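Local coordinates for protein N-acetylglucosamine-6-phosphate deacetylase (Thermotoga maritima, PDB 1O12) that probably removes the acetyl group from N-acetylglucosamine-6-phosphate as a metal-dependent hydrolase of the NagA family, with one metal ion per subunit, at residues A[62-66]-A[78-82]; A[132-136]-A[212-216]; A[239-244]-A[300-305]; A[247-251]-A[314-318]; A[274-278]-A[288-292]. All blocks are in the same frame, centred on the assembly; numbering follows the deposited sequence.

Interaction 1: A[62-66]-A[78-82]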
# COMPACT_ATOMS: atom_id res chain seq x y z
N ILE A 62 21.72 -1.80 13.97
CA ILE A 62 22.33 -3.10 14.27
C ILE A 62 22.74 -3.11 15.75
O ILE A 62 23.46 -2.21 16.20
CB ILE A 62 23.58 -3.38 13.36
CG1 ILE A 62 24.34 -4.62 13.88
CG2 ILE A 62 24.49 -2.19 13.30
CD1 ILE A 62 25.51 -5.03 12.99
N HIS A 63 22.30 -4.13 16.49
CA HIS A 63 22.59 -4.27 17.92
C HIS A 63 23.96 -4.89 18.21
O HIS A 63 24.69 -4.44 19.08
CB HIS A 63 21.50 -5.14 18.56
CG HIS A 63 20.11 -4.64 18.31
ND1 HIS A 63 19.56 -3.60 19.02
CD2 HIS A 63 19.22 -4.95 17.34
CE1 HIS A 63 18.39 -3.29 18.51
NE2 HIS A 63 18.15 -4.08 17.48
N GLY A 64 24.27 -5.95 17.48
CA GLY A 64 25.51 -6.67 17.67
C GLY A 64 25.62 -7.66 16.54
O GLY A 64 24.72 -7.73 15.69
N VAL A 65 26.72 -8.40 16.50
CA VAL A 65 26.95 -9.38 15.45
C VAL A 65 28.19 -10.20 15.84
O VAL A 65 29.11 -9.67 16.47
CB VAL A 65 27.15 -8.66 14.06
CG1 VAL A 65 28.35 -7.71 14.12
CG2 VAL A 65 27.35 -9.67 12.96
N VAL A 66 28.21 -11.49 15.50
CA VAL A 66 29.32 -12.42 15.80
C VAL A 66 29.90 -12.33 17.23
O VAL A 66 31.12 -12.34 17.44
CB VAL A 66 30.50 -12.28 14.76
CG1 VAL A 66 30.10 -12.87 13.42
CG2 VAL A 66 30.86 -10.82 14.56
N MSE A 78 32.58 -5.04 16.44
CA MSE A 78 31.54 -4.79 15.45
C MSE A 78 32.12 -4.15 14.20
O MSE A 78 31.88 -4.64 13.08
CB MSE A 78 30.46 -3.89 16.05
CG MSE A 78 29.71 -4.56 17.17
SE MSE A 78 28.33 -3.47 18.06
CE MSE A 78 27.00 -3.39 16.63
N GLU A 79 32.90 -3.08 14.37
CA GLU A 79 33.47 -2.39 13.23
C GLU A 79 34.25 -3.29 12.28
O GLU A 79 34.01 -3.31 11.07
CB GLU A 79 34.39 -1.26 13.68
CG GLU A 79 35.16 -0.60 12.54
CD GLU A 79 35.88 0.69 12.95
OE1 GLU A 79 36.58 1.29 12.10
OE2 GLU A 79 35.75 1.11 14.13
N GLU A 80 35.21 -4.00 12.85
CA GLU A 80 36.07 -4.89 12.13
C GLU A 80 35.25 -5.93 11.32
O GLU A 80 35.55 -6.20 10.15
CB GLU A 80 37.02 -5.54 13.15
CG GLU A 80 38.17 -6.34 12.56
CD GLU A 80 38.73 -5.70 11.27
OE1 GLU A 80 39.00 -4.47 11.25
OE2 GLU A 80 38.90 -6.46 10.28
N PHE A 81 34.22 -6.52 11.91
CA PHE A 81 33.46 -7.49 11.15
C PHE A 81 32.68 -6.85 10.01
O PHE A 81 32.68 -7.35 8.88
CB PHE A 81 32.48 -8.25 12.03
CG PHE A 81 31.68 -9.26 11.29
CD1 PHE A 81 32.29 -10.40 10.78
CD2 PHE A 81 30.33 -9.04 11.01
CE1 PHE A 81 31.58 -11.32 9.98
CE2 PHE A 81 29.61 -9.95 10.21
CZ PHE A 81 30.24 -11.09 9.69
N LEU A 82 32.00 -5.75 10.32
CA LEU A 82 31.18 -5.03 9.34
C LEU A 82 31.88 -4.69 8.03
O LEU A 82 31.22 -4.62 6.97
CB LEU A 82 30.60 -3.77 9.98
CG LEU A 82 29.58 -4.15 11.06
CD1 LEU A 82 28.85 -2.92 11.51
CD2 LEU A 82 28.60 -5.18 10.51
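Phe81, on helix 75-83, packs against the consecutive Val65 and Val66 at the end of strand 61-65, both on the same side of its ring plane. Its CB already meets Val66 CG2, and CG lies closer still to that methyl, at 3.7 Å. Along one side of the ring, CD2 and CE2 both rest on Val65 CG2, 3.6 Å from CE2, while CE1 and CZ at the far end meet Val66 CG1. That last methyl sits over the ring centre, 4.1 Å from the Phe81 centroid, in a CH-pi contact only 11° off the normal. The ring is brought here by a first torsion that sets CG anti to the backbone N (chi1 -180°). One turn earlier, Met78, a selenomethionine, bends at chi3 so that CE reaches the backbone of the strand, 3.5 Å from His63 O. The same methyl meets Ile62 CG1 at 4.0 Å, and Ile62 CD1 runs tip to tip with Leu82 CD2. His63 points the other way and bonds through NE2 to Asp267, the predicted proton donor/acceptor of this TIM-barrel amidohydrolase. Strand 87-93 closes the apolar layer, with Phe90 touching Ile62, Met78 and Leu82, while Phe306 meets the Phe81 ring.

Interaction 2: A[132-136]-A[212-216]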
# COMPACT_ATOMS: atom_id res chain seq x y z
N SER A 132 6.00 2.33 22.95
CA SER A 132 4.73 1.79 23.41
C SER A 132 4.94 0.40 24.01
O SER A 132 5.63 -0.45 23.42
CB SER A 132 3.79 1.71 22.21
OG SER A 132 2.71 0.84 22.45
N LYS A 133 4.38 0.15 25.19
CA LYS A 133 4.52 -1.18 25.79
C LYS A 133 3.66 -2.18 24.99
O LYS A 133 3.97 -3.37 24.95
CB LYS A 133 4.08 -1.16 27.26
CG LYS A 133 5.03 -0.40 28.19
CD LYS A 133 4.31 -0.04 29.47
CE LYS A 133 5.20 0.69 30.44
NZ LYS A 133 4.56 0.73 31.79
N GLU A 134 2.61 -1.69 24.33
CA GLU A 134 1.73 -2.57 23.55
C GLU A 134 2.40 -3.10 22.26
O GLU A 134 1.94 -4.08 21.66
CB GLU A 134 0.42 -1.85 23.22
CG GLU A 134 -0.69 -2.82 22.82
CD GLU A 134 -2.01 -2.14 22.46
OE1 GLU A 134 -2.47 -1.29 23.27
OE2 GLU A 134 -2.59 -2.46 21.39
N LYS A 135 3.47 -2.45 21.84
CA LYS A 135 4.20 -2.86 20.66
C LYS A 135 5.68 -2.90 21.06
O LYS A 135 6.56 -2.54 20.30
CB LYS A 135 3.97 -1.87 19.52
CG LYS A 135 2.64 -2.02 18.81
CD LYS A 135 2.56 -3.39 18.15
CE LYS A 135 1.25 -3.63 17.49
NZ LYS A 135 1.19 -5.00 16.89
N LYS A 136 5.92 -3.35 22.28
CA LYS A 136 7.26 -3.44 22.84
C LYS A 136 8.14 -4.47 22.15
O LYS A 136 9.34 -4.27 22.02
CB LYS A 136 7.18 -3.78 24.33
CG LYS A 136 6.68 -5.18 24.63
CD LYS A 136 6.48 -5.38 26.13
CE LYS A 136 5.99 -6.81 26.45
NZ LYS A 136 7.06 -7.85 26.27
N ASN A 212 7.00 -3.98 11.24
CA ASN A 212 6.99 -4.67 12.53
C ASN A 212 6.85 -3.66 13.68
O ASN A 212 7.48 -2.60 13.67
CB ASN A 212 8.28 -5.49 12.73
CG ASN A 212 8.72 -6.25 11.47
OD1 ASN A 212 9.67 -5.84 10.79
ND2 ASN A 212 8.04 -7.36 11.18
N GLY A 213 6.03 -3.99 14.67
CA GLY A 213 5.86 -3.10 15.82
C GLY A 213 4.95 -1.91 15.59
O GLY A 213 5.14 -0.85 16.18
N LEU A 214 3.95 -2.09 14.73
CA LEU A 214 3.01 -1.01 14.45
C LEU A 214 1.61 -1.58 14.33
O LEU A 214 1.42 -2.79 14.10
CB LEU A 214 3.39 -0.32 13.15
CG LEU A 214 4.80 0.28 13.13
CD1 LEU A 214 5.33 0.23 11.70
CD2 LEU A 214 4.78 1.70 13.69
N LYS A 215 0.61 -0.73 14.50
CA LYS A 215 -0.74 -1.21 14.34
C LYS A 215 -0.87 -1.38 12.81
O LYS A 215 -0.30 -0.59 12.04
CB LYS A 215 -1.76 -0.18 14.83
CG LYS A 215 -3.19 -0.69 14.83
CD LYS A 215 -3.61 -1.29 16.18
CE LYS A 215 -3.87 -0.22 17.23
NZ LYS A 215 -4.11 -0.84 18.56
N PRO A 216 -1.57 -2.43 12.36
CA PRO A 216 -1.75 -2.68 10.93
C PRO A 216 -2.54 -1.56 10.24
O PRO A 216 -3.06 -0.63 10.87
CB PRO A 216 -2.52 -3.99 10.91
CG PRO A 216 -1.98 -4.71 12.13
CD PRO A 216 -1.97 -3.61 13.16
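Lys135 lies along the backbone of 213-215, joining two loops that border the metal site of this TIM-barrel amidohydrolase, one following strand 121-127 and the other strand 206-207. Its CB is 3.7 Å from Gly213 O, CD passes over the Gly213-Leu214 peptide, and CE comes within 3.5 Å of Leu214 O. A bend at chi2 (-63°) turns the aliphatic chain along this backbone instead of straight out from its own loop. Trimming the side chain to an alanine here would probably uncover the Gly213-Leu214 peptide and open a gap between the loops. Beside it, an extended Glu134 crosses obliquely to Lys215, which is bent at chi2 and chi3, and their ends form a long salt bridge near the surface.

Gly213 has phi 79° and psi 31°, where a side chain would jam against the preceding carbonyl oxygen. It belongs to the predicted substrate site together with Asn212. In the second shell, Lys135 O accepts from ND1 of the iron ligand His188, a bond likely to orient that ring, and Gly213 bonds through its backbone to Ser189, the residue next to that ligand. Asn212 also packs on His219 of the second subunit. At the outer end of the contact, Glu134 OE2 stands 3.6 Å from Lys215 NZ.

Interaction 3: A[239-244]-A[300-305]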
# COMPACT_ATOMS: atom_id res chain seq x y z
N ILE A 239 13.80 -4.93 7.12
CA ILE A 239 14.73 -6.02 7.41
C ILE A 239 14.50 -7.10 6.36
O ILE A 239 13.51 -7.82 6.44
CB ILE A 239 14.47 -6.61 8.81
CG1 ILE A 239 14.71 -5.54 9.88
CG2 ILE A 239 15.37 -7.84 9.05
CD1 ILE A 239 14.08 -5.87 11.22
N CYS A 240 15.39 -7.23 5.37
CA CYS A 240 15.19 -8.22 4.32
C CYS A 240 15.70 -9.62 4.52
O CYS A 240 16.50 -10.11 3.73
CB CYS A 240 15.74 -7.71 3.01
SG CYS A 240 14.81 -6.34 2.48
N ASP A 241 15.20 -10.26 5.56
CA ASP A 241 15.62 -11.60 5.90
C ASP A 241 14.59 -12.65 5.53
O ASP A 241 14.79 -13.83 5.80
CB ASP A 241 15.91 -11.69 7.40
CG ASP A 241 14.73 -11.30 8.25
OD1 ASP A 241 14.91 -11.28 9.49
OD2 ASP A 241 13.64 -11.00 7.72
N GLY A 242 13.50 -12.22 4.91
CA GLY A 242 12.46 -13.16 4.51
C GLY A 242 11.53 -13.56 5.63
O GLY A 242 10.52 -14.23 5.38
N VAL A 243 11.87 -13.16 6.85
CA VAL A 243 11.06 -13.47 8.02
C VAL A 243 10.32 -12.23 8.57
O VAL A 243 9.11 -12.29 8.79
CB VAL A 243 11.94 -14.10 9.11
CG1 VAL A 243 11.09 -14.56 10.29
CG2 VAL A 243 12.73 -15.26 8.50
N HIS A 244 11.04 -11.13 8.82
CA HIS A 244 10.39 -9.90 9.31
C HIS A 244 9.36 -9.41 8.29
O HIS A 244 8.38 -8.75 8.66
CB HIS A 244 11.42 -8.82 9.61
CG HIS A 244 12.18 -9.07 10.88
ND1 HIS A 244 13.15 -10.04 10.99
CD2 HIS A 244 12.06 -8.52 12.11
CE1 HIS A 244 13.59 -10.09 12.23
NE2 HIS A 244 12.94 -9.17 12.93
N LEU A 300 9.65 -12.20 17.35
CA LEU A 300 10.95 -12.06 16.71
C LEU A 300 11.80 -11.18 17.62
O LEU A 300 11.30 -10.20 18.18
CB LEU A 300 10.82 -11.40 15.33
CG LEU A 300 10.21 -12.28 14.24
CD1 LEU A 300 9.94 -11.42 13.00
CD2 LEU A 300 11.12 -13.48 13.93
N ALA A 301 13.07 -11.54 17.78
CA ALA A 301 13.99 -10.78 18.62
C ALA A 301 15.22 -10.32 17.82
O ALA A 301 16.34 -10.71 18.15
CB ALA A 301 14.44 -11.63 19.79
N GLY A 302 15.01 -9.49 16.79
CA GLY A 302 16.11 -9.02 15.96
C GLY A 302 16.30 -9.99 14.80
O GLY A 302 15.34 -10.63 14.38
N SER A 303 17.52 -10.10 14.27
CA SER A 303 17.80 -11.02 13.17
C SER A 303 19.26 -11.46 13.20
O SER A 303 20.05 -11.00 14.03
CB SER A 303 17.57 -10.34 11.80
OG SER A 303 18.72 -9.60 11.40
N THR A 304 19.61 -12.35 12.29
CA THR A 304 21.00 -12.80 12.18
C THR A 304 21.45 -12.48 10.75
O THR A 304 22.41 -13.01 10.23
CB THR A 304 21.15 -14.32 12.48
OG1 THR A 304 20.39 -15.08 11.53
CG2 THR A 304 20.64 -14.62 13.88
N LEU A 305 20.72 -11.55 10.14
CA LEU A 305 20.95 -11.10 8.78
C LEU A 305 22.24 -10.29 8.62
O LEU A 305 22.42 -9.30 9.32
CB LEU A 305 19.75 -10.25 8.36
CG LEU A 305 19.72 -9.69 6.94
CD1 LEU A 305 19.69 -10.82 5.94
CD2 LEU A 305 18.51 -8.81 6.78
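Leu300 sets CD1 over the face of the imidazole of His244, 3.7 Å from the ring centroid and 9° off its normal, as the two side chains slide past each other in opposite directions. The opposite face of the ring is met by Ile239 CD1, which lies toward the rim, so the histidine is sandwiched between two aliphatic groups. The other branch of Leu300, CD2, reaches Val243 CG1 at 3.8 Å.

The rotation of the ring is fixed from within its own loop. His244 ND1 donates to Asp241 OD1 over 2.6 Å, using the syn lone pair of the oxygen, with the acceptor tilted 17° from the ring plane. The second carboxylate oxygen, OD2, accepts from Val243 N above the carboxylate plane and from His244 N on the syn side, making an Asx turn and an Asx motif. Three N-H groups therefore grip one carboxylate and hold it and the ring in place.

At the other end of the contact Leu305 extends beneath the turn at 240-241. A chi1 of -178° carries CG, and with it both methyls, toward Cys240 and Asp241. Its CD2 lies 3.7 Å from Cys240 C and also touches Asp241 CB and Ile239 CG2. Ser303 OG holds Leu305 N in an ST turn and pairs with Thr266 O as well.

Loops following strands 235-239 and 292-294 thus meet beside Asp267, the predicted proton donor/acceptor. His244, Leu300, Ala301 and Gly302 are all predicted substrate-binding residues, consistent with a wall of the amidohydrolase active-site pocket at the mouth of the TIM barrel.

Interaction 4: A[247-251]-A[314-318]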
# COMPACT_ATOMS: atom_id res chain seq x y z
N ARG A 247 8.78 -12.15 1.09
CA ARG A 247 9.21 -11.61 -0.18
C ARG A 247 8.03 -10.81 -0.81
O ARG A 247 8.24 -9.73 -1.36
CB ARG A 247 9.71 -12.76 -1.07
CG ARG A 247 8.80 -13.15 -2.25
CD ARG A 247 9.52 -13.02 -3.62
NE ARG A 247 10.67 -13.91 -3.71
CZ ARG A 247 11.59 -13.87 -4.69
NH1 ARG A 247 12.61 -14.73 -4.69
NH2 ARG A 247 11.48 -12.95 -5.66
N GLU A 248 6.80 -11.29 -0.71
CA GLU A 248 5.69 -10.53 -1.29
C GLU A 248 5.53 -9.13 -0.64
O GLU A 248 5.31 -8.15 -1.35
CB GLU A 248 4.38 -11.30 -1.16
CG GLU A 248 4.40 -12.63 -1.86
CD GLU A 248 5.34 -13.63 -1.17
OE1 GLU A 248 5.27 -13.77 0.07
OE2 GLU A 248 6.14 -14.30 -1.89
N MSE A 249 5.65 -9.03 0.68
CA MSE A 249 5.55 -7.75 1.37
C MSE A 249 6.60 -6.77 0.87
O MSE A 249 6.30 -5.61 0.54
CB MSE A 249 5.75 -7.91 2.87
CG MSE A 249 4.60 -7.42 3.72
SE MSE A 249 3.88 -5.63 3.33
CE MSE A 249 3.07 -5.29 5.08
N VAL A 250 7.85 -7.23 0.88
CA VAL A 250 8.96 -6.44 0.40
C VAL A 250 8.64 -5.96 -1.01
O VAL A 250 8.83 -4.78 -1.34
CB VAL A 250 10.28 -7.27 0.33
CG1 VAL A 250 11.38 -6.43 -0.29
CG2 VAL A 250 10.68 -7.73 1.72
N LYS A 251 8.17 -6.88 -1.85
CA LYS A 251 7.82 -6.51 -3.22
C LYS A 251 6.76 -5.42 -3.23
O LYS A 251 6.80 -4.53 -4.07
CB LYS A 251 7.32 -7.72 -3.99
CG LYS A 251 7.75 -7.72 -5.44
CD LYS A 251 7.53 -9.12 -6.08
CE LYS A 251 8.31 -10.21 -5.32
NZ LYS A 251 8.12 -11.60 -5.86
N PHE A 314 17.21 -8.22 -1.00
CA PHE A 314 16.41 -7.14 -1.53
C PHE A 314 16.43 -7.16 -3.03
O PHE A 314 15.39 -7.03 -3.67
CB PHE A 314 16.92 -5.79 -1.06
CG PHE A 314 16.01 -4.67 -1.44
CD1 PHE A 314 16.18 -4.00 -2.65
CD2 PHE A 314 14.94 -4.32 -0.61
CE1 PHE A 314 15.30 -2.98 -3.04
CE2 PHE A 314 14.05 -3.32 -0.96
CZ PHE A 314 14.23 -2.65 -2.18
N ARG A 315 17.62 -7.31 -3.59
CA ARG A 315 17.78 -7.36 -5.02
C ARG A 315 16.99 -8.50 -5.64
O ARG A 315 16.40 -8.35 -6.71
CB ARG A 315 19.24 -7.53 -5.39
CG ARG A 315 19.45 -7.53 -6.89
CD ARG A 315 20.72 -8.22 -7.26
NE ARG A 315 21.22 -7.73 -8.53
CZ ARG A 315 22.27 -8.23 -9.18
NH1 ARG A 315 22.94 -9.25 -8.67
NH2 ARG A 315 22.66 -7.69 -10.34
N LYS A 316 16.97 -9.66 -4.98
CA LYS A 316 16.26 -10.80 -5.52
C LYS A 316 14.75 -10.67 -5.37
O LYS A 316 13.99 -11.02 -6.27
CB LYS A 316 16.72 -12.07 -4.82
CG LYS A 316 16.03 -13.35 -5.29
CD LYS A 316 16.21 -14.44 -4.24
CE LYS A 316 17.66 -14.44 -3.68
NZ LYS A 316 17.75 -14.32 -2.16
N PHE A 317 14.31 -10.16 -4.22
CA PHE A 317 12.89 -10.01 -3.97
C PHE A 317 12.23 -9.05 -4.95
O PHE A 317 11.14 -9.31 -5.45
CB PHE A 317 12.65 -9.51 -2.54
CG PHE A 317 13.03 -10.51 -1.47
CD1 PHE A 317 13.13 -10.11 -0.14
CD2 PHE A 317 13.25 -11.86 -1.78
CE1 PHE A 317 13.44 -11.04 0.87
CE2 PHE A 317 13.56 -12.79 -0.79
CZ PHE A 317 13.66 -12.38 0.55
N THR A 318 12.93 -7.95 -5.26
CA THR A 318 12.37 -6.92 -6.11
C THR A 318 12.79 -6.90 -7.56
O THR A 318 12.05 -6.41 -8.41
CB THR A 318 12.67 -5.51 -5.54
OG1 THR A 318 14.04 -5.16 -5.79
CG2 THR A 318 12.40 -5.46 -4.04
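Helices 247-257 and 307-318 meet almost at a right angle, their local axes crossing at -82° with a closest approach of 9.1 Å. They are two helices of the TIM-barrel amidohydrolase domain, and Phe317 buries the most surface in the contact. Arg247 and Val250, one turn apart, both pack on the same side of its ring. Arg247 CB lies over one face, 3.9 Å from the ring centroid, and Val250 CG2 approaches CD1 obliquely. With CG anti to the carbonyl carbon (chi1 -67°), the phenyl group of Phe317 is directed along the other helix.

Arg247 then bends at chi2 and chi3 and folds back over Phe317, whose CD2 meets one face of the guanidinium, the two planes 54° apart. Its NH1 rests against Lys316 CD, and NH2 stands 3.2 Å from Lys316 O. Lys251 runs past Phe317 O, its NZ 3.8 Å away. Replacing Arg247 with an alanine would probably bare part of one face of the Phe317 ring and leave Lys316 O without the guanidinium beside it, with Lys251 remaining as a nearby positive charge.

Deeper in, Val250 CG1 touches Thr318 CG2 at 4.0 Å and Phe314, whose ring continues onto Leu264 of strand 262-265. Met249 packs on His219 of the second subunit. Phe314 O accepts from Thr318 N and, from the opposite face of its plane, from Thr318 OG1 at 3.1 Å, a hydroxyl that also bonds Cys320 N.

Interaction 5: A[274-278]-A[288-292]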
# COMPACT_ATOMS: atom_id res chain seq x y z
N LEU A 274 26.65 -17.08 14.50
CA LEU A 274 26.98 -18.08 15.50
C LEU A 274 25.98 -19.24 15.43
O LEU A 274 24.85 -19.06 14.97
CB LEU A 274 26.95 -17.47 16.90
CG LEU A 274 27.86 -16.27 17.11
CD1 LEU A 274 27.84 -15.85 18.58
CD2 LEU A 274 29.27 -16.60 16.67
N LYS A 275 26.40 -20.43 15.87
CA LYS A 275 25.53 -21.62 15.86
C LYS A 275 24.19 -21.33 16.55
O LYS A 275 24.09 -20.45 17.40
CB LYS A 275 26.21 -22.81 16.57
CG LYS A 275 27.46 -22.48 17.42
CD LYS A 275 27.24 -21.32 18.43
CE LYS A 275 28.57 -20.67 18.89
NZ LYS A 275 29.37 -20.12 17.75
N ASP A 276 23.15 -22.07 16.19
CA ASP A 276 21.85 -21.86 16.82
C ASP A 276 22.01 -22.11 18.31
O ASP A 276 21.81 -23.22 18.80
CB ASP A 276 20.80 -22.80 16.22
CG ASP A 276 20.38 -22.41 14.80
OD1 ASP A 276 19.89 -21.27 14.62
OD2 ASP A 276 20.54 -23.23 13.88
N GLY A 277 22.39 -21.07 19.05
CA GLY A 277 22.57 -21.23 20.48
C GLY A 277 21.43 -20.65 21.27
O GLY A 277 20.26 -20.74 20.87
N THR A 278 21.77 -20.03 22.40
CA THR A 278 20.76 -19.43 23.27
C THR A 278 21.33 -18.28 24.10
O THR A 278 21.91 -18.51 25.16
CB THR A 278 20.18 -20.49 24.22
OG1 THR A 278 19.61 -21.56 23.45
CG2 THR A 278 19.11 -19.88 25.12
N VAL A 288 17.54 -19.13 19.35
CA VAL A 288 17.80 -19.02 17.92
C VAL A 288 17.72 -20.39 17.25
O VAL A 288 18.58 -21.25 17.47
CB VAL A 288 19.18 -18.37 17.65
CG1 VAL A 288 19.45 -18.28 16.17
CG2 VAL A 288 19.22 -16.97 18.26
N LYS A 289 16.68 -20.57 16.44
CA LYS A 289 16.46 -21.81 15.70
C LYS A 289 16.49 -21.47 14.22
O LYS A 289 15.71 -20.64 13.74
CB LYS A 289 15.11 -22.44 16.06
CG LYS A 289 14.96 -22.82 17.54
CD LYS A 289 15.60 -24.19 17.90
CE LYS A 289 17.14 -24.17 17.96
NZ LYS A 289 17.72 -23.42 19.13
N ASP A 290 17.40 -22.11 13.49
CA ASP A 290 17.54 -21.87 12.06
C ASP A 290 17.83 -20.41 11.71
O ASP A 290 17.36 -19.91 10.69
CB ASP A 290 16.29 -22.31 11.31
CG ASP A 290 16.32 -23.78 10.94
OD1 ASP A 290 17.23 -24.18 10.19
OD2 ASP A 290 15.43 -24.52 11.41
N GLY A 291 18.59 -19.73 12.56
CA GLY A 291 18.94 -18.35 12.28
C GLY A 291 17.90 -17.34 12.70
O GLY A 291 18.18 -16.15 12.76
N VAL A 292 16.69 -17.82 12.99
CA VAL A 292 15.62 -16.93 13.41
C VAL A 292 15.60 -16.82 14.93
O VAL A 292 15.26 -17.77 15.64
CB VAL A 292 14.26 -17.44 12.92
CG1 VAL A 292 13.17 -16.43 13.29
CG2 VAL A 292 14.32 -17.69 11.42
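With CG anti to the carbonyl carbon and beside the backbone N (chi1 -73°), Asp276 turns its carboxylate onto the type I' beta turn that runs from Lys289 to Val292. The turn closes a tight beta hairpin between strands 285-289 and 292-294, part of a small three-stranded antiparallel sheet near the surface. Asp276 OD1 points its syn lone pair at Gly291 N and accepts a nearly straight bond of 2.9 Å, 163° at the hydrogen. Asp290 N lies equally near that oxygen, but its angle is poor. The carboxylate thus binds the hairpin at the third residue of the turn, and Gly291 has a positive phi (84°) and angles at which a side chain would jam against the preceding carbonyl oxygen.

Val288 CG1, anti to its backbone N, stands 3.4 Å from Asp276 OD1, and the Val288 side chain also touches Ala271. Lys289 curls back through bends at chi2, chi3 and chi4, bringing its amine near the Asp276-Gly277 backbone, 4.1 Å from Gly277 O. Its NZ lies 5.4 Å from Asp276 OD1, too far for direct contact, though it may still favour the ionised carboxylate. Lys289 NZ instead donates to Val288 O at 2.9 Å, from above the carbonyl plane.

All five contacts lie in the amidohydrolase domain. Interactions 1 and 2 come in series along the chain, before the others; interactions 3 and 4 alternate their segments, and interaction 5 is nested within both. Interaction 3 touches three others: Asn212 of interaction 2 bonds to His244 O, Cys240 packs on Phe314 of interaction 4, and Thr304 OG1 bonds to Gly291 O of interaction 5. Its centre is 12 to 16 Å from the other four centres. Through both its loops it links the surface hairpin, the helix pair and the metal-site loops. Interaction 1 packs on interaction 5 through Val66 and Leu274. Interactions 2, 3 and 4 also touch the second subunit, placing the predicted substrate pocket close to the dimer interface.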